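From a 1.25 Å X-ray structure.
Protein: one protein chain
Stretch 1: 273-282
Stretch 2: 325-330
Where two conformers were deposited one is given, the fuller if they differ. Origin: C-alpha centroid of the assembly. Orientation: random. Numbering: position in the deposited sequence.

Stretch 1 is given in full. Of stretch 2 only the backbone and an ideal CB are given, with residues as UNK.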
ATOM      1  N   ILE A 273      -5.573  -8.833 -13.050  1.00  7.86           N
ATOM      2  CA  ILE A 273      -6.825  -9.552 -12.890  1.00  8.66           C
ATOM      3  C   ILE A 273      -6.785 -10.885 -13.638  1.00  8.58           C
ATOM      4  O   ILE A 273      -6.010 -11.105 -14.577  1.00  9.30           O
ATOM      5  CB  ILE A 273      -8.035  -8.691 -13.323  1.00  8.21           C
ATOM      6  CG1 ILE A 273      -7.989  -8.329 -14.811  1.00  9.39           C
ATOM      7  CG2 ILE A 273      -8.092  -7.455 -12.419  1.00  9.16           C
ATOM      8  CD1 ILE A 273      -9.268  -7.658 -15.332  1.00 11.00           C
ATOM      9  N   ASN A 274      -7.653 -11.787 -13.211  1.00  8.78           N
ATOM     10  CA  ASN A 274      -7.810 -13.091 -13.840  1.00  8.96           C
ATOM     11  C   ASN A 274      -8.555 -12.992 -15.169  1.00  9.67           C
ATOM     12  O   ASN A 274      -9.768 -12.792 -15.197  1.00 11.31           O
ATOM     13  CB  ASN A 274      -8.540 -14.011 -12.864  1.00  9.92           C
ATOM     14  CG  ASN A 274      -8.762 -15.396 -13.438  1.00  9.89           C
ATOM     15  OD1 ASN A 274      -8.141 -15.792 -14.445  1.00 11.07           O
ATOM     16  ND2 ASN A 274      -9.636 -16.163 -12.801  1.00 10.64           N
ATOM     17  N   LYS A 275      -7.845 -13.211 -16.263  1.00  9.91           N
ATOM     18  CA  LYS A 275      -8.415 -13.338 -17.598  1.00 10.74           C
ATOM     19  C   LYS A 275      -8.168 -14.744 -18.136  1.00 12.10           C
ATOM     20  O   LYS A 275      -7.887 -14.938 -19.326  1.00 13.47           O
ATOM     21  CB  LYS A 275      -7.849 -12.295 -18.551  1.00 11.63           C
ATOM     22  CG  LYS A 275      -8.113 -10.837 -18.167  1.00 11.75           C
ATOM     23  CD  LYS A 275      -7.347  -9.872 -19.087  1.00 12.57           C
ATOM     24  CE  LYS A 275      -7.740  -8.429 -18.802  1.00 12.14           C
ATOM     25  NZ  LYS A 275      -6.775  -7.462 -19.419  1.00 11.58           N
ATOM     26  N   ASN A 276      -8.238 -15.755 -17.280  1.00 11.22           N
ATOM     27  CA  ASN A 276      -7.956 -17.138 -17.666  1.00 13.10           C
ATOM     28  C   ASN A 276      -6.599 -17.250 -18.346  1.00 13.15           C
ATOM     29  O   ASN A 276      -6.445 -17.901 -19.395  1.00 14.69           O
ATOM     30  CB  ASN A 276      -9.046 -17.711 -18.590  1.00 15.95           C
ATOM     31  CG  ASN A 276     -10.255 -18.185 -17.858  1.00 25.69           C
ATOM     32  OD1 ASN A 276     -10.150 -18.823 -16.819  1.00 26.90           O
ATOM     33  ND2 ASN A 276     -11.431 -17.880 -18.401  1.00 29.95           N
ATOM     34  N   ASN A 277      -5.601 -16.616 -17.746  1.00 11.57           N
ATOM     35  CA  ASN A 277      -4.345 -16.312 -18.428  1.00 11.29           C
ATOM     36  C   ASN A 277      -3.183 -16.387 -17.448  1.00 10.18           C
ATOM     37  O   ASN A 277      -2.300 -15.526 -17.437  1.00 10.91           O
ATOM     38  CB  ASN A 277      -4.405 -14.946 -19.124  1.00 11.02           C
ATOM     39  CG  ASN A 277      -4.610 -13.808 -18.139  1.00 10.45           C
ATOM     40  OD1 ASN A 277      -5.169 -13.978 -17.057  1.00 10.44           O
ATOM     41  ND2 ASN A 277      -4.208 -12.613 -18.544  1.00 10.77           N
ATOM     42  N   GLU A 278      -3.171 -17.420 -16.607  1.00 10.89           N
ATOM     43  CA  GLU A 278      -2.169 -17.499 -15.536  1.00 10.20           C
ATOM     44  C   GLU A 278      -0.750 -17.409 -16.075  1.00 10.04           C
ATOM     45  O   GLU A 278       0.110 -16.781 -15.439  1.00  9.75           O
ATOM     46  CB  GLU A 278      -2.333 -18.781 -14.693  1.00 11.03           C
ATOM     47  CG  GLU A 278      -1.329 -18.785 -13.502  1.00 12.07           C
ATOM     48  CD  GLU A 278      -1.436 -19.994 -12.628  1.00 12.74           C
ATOM     49  OE1 GLU A 278      -2.194 -20.937 -12.971  1.00 17.67           O
ATOM     50  OE2 GLU A 278      -0.765 -20.020 -11.599  1.00 12.44           O
ATOM     51  N   SER A 279      -0.467 -18.020 -17.229  1.00 11.28           N
ATOM     52  CA  SER A 279       0.895 -18.007 -17.751  0.52 10.88           C
ATOM     53  C   SER A 279       1.367 -16.587 -18.035  1.00 11.09           C
ATOM     54  O   SER A 279       2.500 -16.218 -17.714  1.00 11.13           O
ATOM     55  CB  SER A 279       0.950 -18.841 -19.027  0.52 12.85           C
ATOM     56  OG  SER A 279       0.529 -20.156 -18.767  0.52 12.72           O
ATOM     57  N   SER A 280       0.528 -15.797 -18.694  1.00 10.34           N
ATOM     58  CA  SER A 280       0.893 -14.402 -18.950  1.00 11.41           C
ATOM     59  C   SER A 280       1.043 -13.620 -17.657  1.00  9.52           C
ATOM     60  O   SER A 280       1.935 -12.773 -17.531  1.00  9.38           O
ATOM     61  CB  SER A 280      -0.174 -13.728 -19.826  1.00  9.59           C
ATOM     62  OG  SER A 280      -0.054 -14.111 -21.197  1.00 12.67           O
ATOM     63  N   ARG A 281       0.118 -13.827 -16.730  1.00  8.42           N
ATOM     64  CA  ARG A 281       0.204 -13.124 -15.456  1.00  8.56           C
ATOM     65  C   ARG A 281       1.485 -13.470 -14.717  1.00  7.69           C
ATOM     66  O   ARG A 281       2.110 -12.595 -14.111  1.00  7.83           O
ATOM     67  CB  ARG A 281      -1.009 -13.477 -14.583  1.00  8.92           C
ATOM     68  CG  ARG A 281      -2.356 -13.021 -15.148  1.00  8.71           C
ATOM     69  CD  ARG A 281      -3.528 -13.564 -14.356  1.00  9.35           C
ATOM     70  NE  ARG A 281      -3.642 -12.916 -13.047  1.00  8.48           N
ATOM     71  CZ  ARG A 281      -4.355 -13.392 -12.035  1.00  8.28           C
ATOM     72  NH1 ARG A 281      -4.939 -14.585 -12.123  1.00  8.94           N
ATOM     73  NH2 ARG A 281      -4.468 -12.682 -10.916  1.00  8.35           N
ATOM     74  N   ALA A 282       1.899 -14.743 -14.763  1.00  8.85           N
ATOM     75  CA  ALA A 282       3.150 -15.177 -14.145  1.00  9.02           C
ATOM     76  C   ALA A 282       4.359 -14.609 -14.865  1.00  9.28           C
ATOM     77  O   ALA A 282       5.328 -14.214 -14.223  1.00  9.62           O
ATOM     78  CB  ALA A 282       3.200 -16.708 -14.089  1.00  9.74           C
ATOM     79  N   UNK A 325      -4.812 -20.380  -5.553  1.00 10.22           N
ATOM     80  CA  UNK A 325      -5.625 -20.625  -6.747  1.00 11.03           C
ATOM     81  C   UNK A 325      -4.756 -20.676  -7.993  1.00  9.68           C
ATOM     82  O   UNK A 325      -5.085 -21.393  -8.934  1.00 10.86           O
ATOM     83  CB  UNK A 325      -6.697 -19.544  -6.899  1.00 11.03           C
ATOM     84  N   UNK A 326      -3.693 -19.874  -8.025  1.00  9.77           N
ATOM     85  CA  UNK A 326      -2.834 -19.681  -9.194  1.00 10.04           C
ATOM     86  C   UNK A 326      -1.413 -20.024  -8.758  1.00  9.77           C
ATOM     87  O   UNK A 326      -0.621 -19.132  -8.430  1.00 10.68           O
ATOM     88  CB  UNK A 326      -2.926 -18.255  -9.741  1.00 10.04           C
ATOM     89  N   UNK A 327      -1.075 -21.308  -8.673  1.00 10.67           N
ATOM     90  CA  UNK A 327       0.196 -21.702  -8.036  1.00 11.45           C
ATOM     91  C   UNK A 327       1.413 -21.276  -8.813  1.00 11.63           C
ATOM     92  O   UNK A 327       2.450 -20.983  -8.199  1.00 13.87           O
ATOM     93  CB  UNK A 327       0.241 -23.219  -7.844  1.00 11.45           C
ATOM     94  N   UNK A 328       1.353 -21.225 -10.131  1.00 11.01           N
ATOM     95  CA  UNK A 328       2.515 -20.774 -10.897  1.00 11.96           C
ATOM     96  C   UNK A 328       2.759 -19.289 -10.664  1.00 10.62           C
ATOM     97  O   UNK A 328       3.899 -18.851 -10.460  1.00 10.52           O
ATOM     98  CB  UNK A 328       2.320 -21.052 -12.389  1.00 11.96           C
ATOM     99  N   UNK A 329       1.683 -18.515 -10.608  1.00  9.87           N
ATOM    100  CA  UNK A 329       1.762 -17.084 -10.374  1.00  8.91           C
ATOM    101  C   UNK A 329       2.320 -16.792  -8.995  1.00  8.41           C
ATOM    102  O   UNK A 329       3.201 -15.949  -8.844  1.00  8.99           O
ATOM    103  CB  UNK A 329       0.385 -16.437 -10.536  1.00  8.91           C
ATOM    104  N   UNK A 330       1.814 -17.463  -7.957  0.75  9.33           N
ATOM    105  CA  UNK A 330       2.334 -17.172  -6.628  0.75  9.59           C
ATOM    106  C   UNK A 330       3.831 -17.440  -6.588  0.75  8.85           C
ATOM    107  O   UNK A 330       4.607 -16.655  -6.025  0.75  8.57           O
ATOM    108  CB  UNK A 330       1.611 -18.003  -5.567  0.75  9.59           C
TER

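Position 325 offers little to argue from. Its CA-to-CB bond runs sideways to stretch 1, and no atom of that stretch lies within 5.5 Å of the ideal CB, so many side chains would fit. The deposited residue is Val-325, which makes no contact here.

Position 326 points toward stretch 1. Its phi/psi of -124/79 is not helical, and its carbonyl O accepts from the N of position 330 at 3.0 Å, which places it at the N-cap, just before a helix. The ideal CB is 3.4 Å from Glu-278 OE2 and 4.8 Å from Arg-281 NH1; beyond it lies the amide of Asn-274. A carboxylate would meet Glu-278 unfavourably, whereas an aromatic ring or a long flat polar chain could reach the guanidinium. The residue is Phe-326, chi1 m. Arg-281 CZ sits 4.7 Å from the centroid of the Phe-326 ring, 13° off its normal, a cation-pi contact over the face. The ring edge meets Asn-274, with ND2 3.5 Å from Phe-326 CZ.

At position 327, CB points away into space free of stretch 1, with Glu-278 OE2 5.0 Å off. Phi is -68, and the backbone N is 3.2 Å from Glu-278 OE2, but a hydrogen on it would point roughly at right angles to that line, so nothing is lost if the nitrogen carries none. Small polar residues or proline would suit this first helical turn. It is Pro-327, whose nitrogen has no hydrogen to share; its ring CD packs 3.7 Å from Glu-278 OE2.

Position 328 points toward stretch 1, its ideal CB 3.3 Å from Glu-278 OE2 and 4.7 Å from Ala-282 CB. Its backbone N bonds weakly to Glu-278 OE2 (2.8 Å, 121°). A chain with an aliphatic stem and a polar or positive end could cross Ala-282 and reach the Ser-279 hydroxyl; the ideal CB is 6.7 Å from Ser-279 OG, so a long chain such as arginine or lysine would serve. Lys-328 is deposited, all four chi angles t. Its CG lies 3.9 Å from Ala-282 CB, and its NZ donates a weak hydrogen bond to Ser-279 OG at 3.4 Å.

Position 329 supplies the better bond to the same carboxylate: its N donates to Glu-278 OE2 at 3.0 Å and 160°. CB runs sideways, 4.5 Å from Ala-282 CB and 5.2 Å from Arg-281 CB, so a branched or long aliphatic would fill the space beside them. Leu-329 does so, with CD1 3.9 Å from Ala-282 CA and CD2 over one face of the guanidinium, 3.7 Å from Arg-281 CZ.

Position 330 points away, and stretch 1 sets no requirement; Val-330 makes no contact with it.

Stretch 2 325-330: VFPKLV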
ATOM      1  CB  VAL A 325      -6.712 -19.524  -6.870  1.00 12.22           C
ATOM      2  CG1 VAL A 325      -7.513 -19.727  -8.170  1.00 13.70           C
ATOM      3  CG2 VAL A 325      -7.646 -19.510  -5.641  1.00 16.25           C
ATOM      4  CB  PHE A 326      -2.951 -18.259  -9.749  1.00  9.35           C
ATOM      5  CG  PHE A 326      -4.352 -17.886 -10.135  1.00  8.77           C
ATOM      6  CD1 PHE A 326      -4.948 -18.414 -11.266  1.00 10.89           C
ATOM      7  CD2 PHE A 326      -5.077 -17.060  -9.328  1.00 10.36           C
ATOM      8  CE1 PHE A 326      -6.286 -18.077 -11.557  1.00 11.48           C
ATOM      9  CE2 PHE A 326      -6.377 -16.729  -9.654  1.00 12.92           C
ATOM     10  CZ  PHE A 326      -6.954 -17.216 -10.737  1.00 12.90           C
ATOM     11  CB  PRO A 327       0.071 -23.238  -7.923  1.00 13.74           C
ATOM     12  CG  PRO A 327      -0.929 -23.614  -8.993  1.00 13.37           C
ATOM     13  CD  PRO A 327      -1.907 -22.475  -9.018  1.00 10.49           C
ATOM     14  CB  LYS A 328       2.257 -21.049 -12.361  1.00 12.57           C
ATOM     15  CG  LYS A 328       3.294 -20.566 -13.346  1.00 23.31           C
ATOM     16  CD  LYS A 328       2.788 -20.781 -14.770  1.00 33.97           C
ATOM     17  CE  LYS A 328       3.787 -20.309 -15.797  1.00 24.87           C
ATOM     18  NZ  LYS A 328       3.478 -20.912 -17.170  1.00 39.94           N
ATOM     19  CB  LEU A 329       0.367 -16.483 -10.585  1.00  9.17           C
ATOM     20  CG  LEU A 329       0.171 -15.032 -10.254  1.00  7.97           C
ATOM     21  CD1 LEU A 329       1.155 -14.097 -10.976  1.00  9.35           C
ATOM     22  CD2 LEU A 329      -1.231 -14.614 -10.532  1.00  8.57           C
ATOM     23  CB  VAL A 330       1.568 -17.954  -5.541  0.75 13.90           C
ATOM     24  CG1 VAL A 330       2.055 -17.495  -4.133  0.75 17.81           C
ATOM     25  CG2 VAL A 330       0.073 -17.756  -5.639  0.75 13.98           C
TER
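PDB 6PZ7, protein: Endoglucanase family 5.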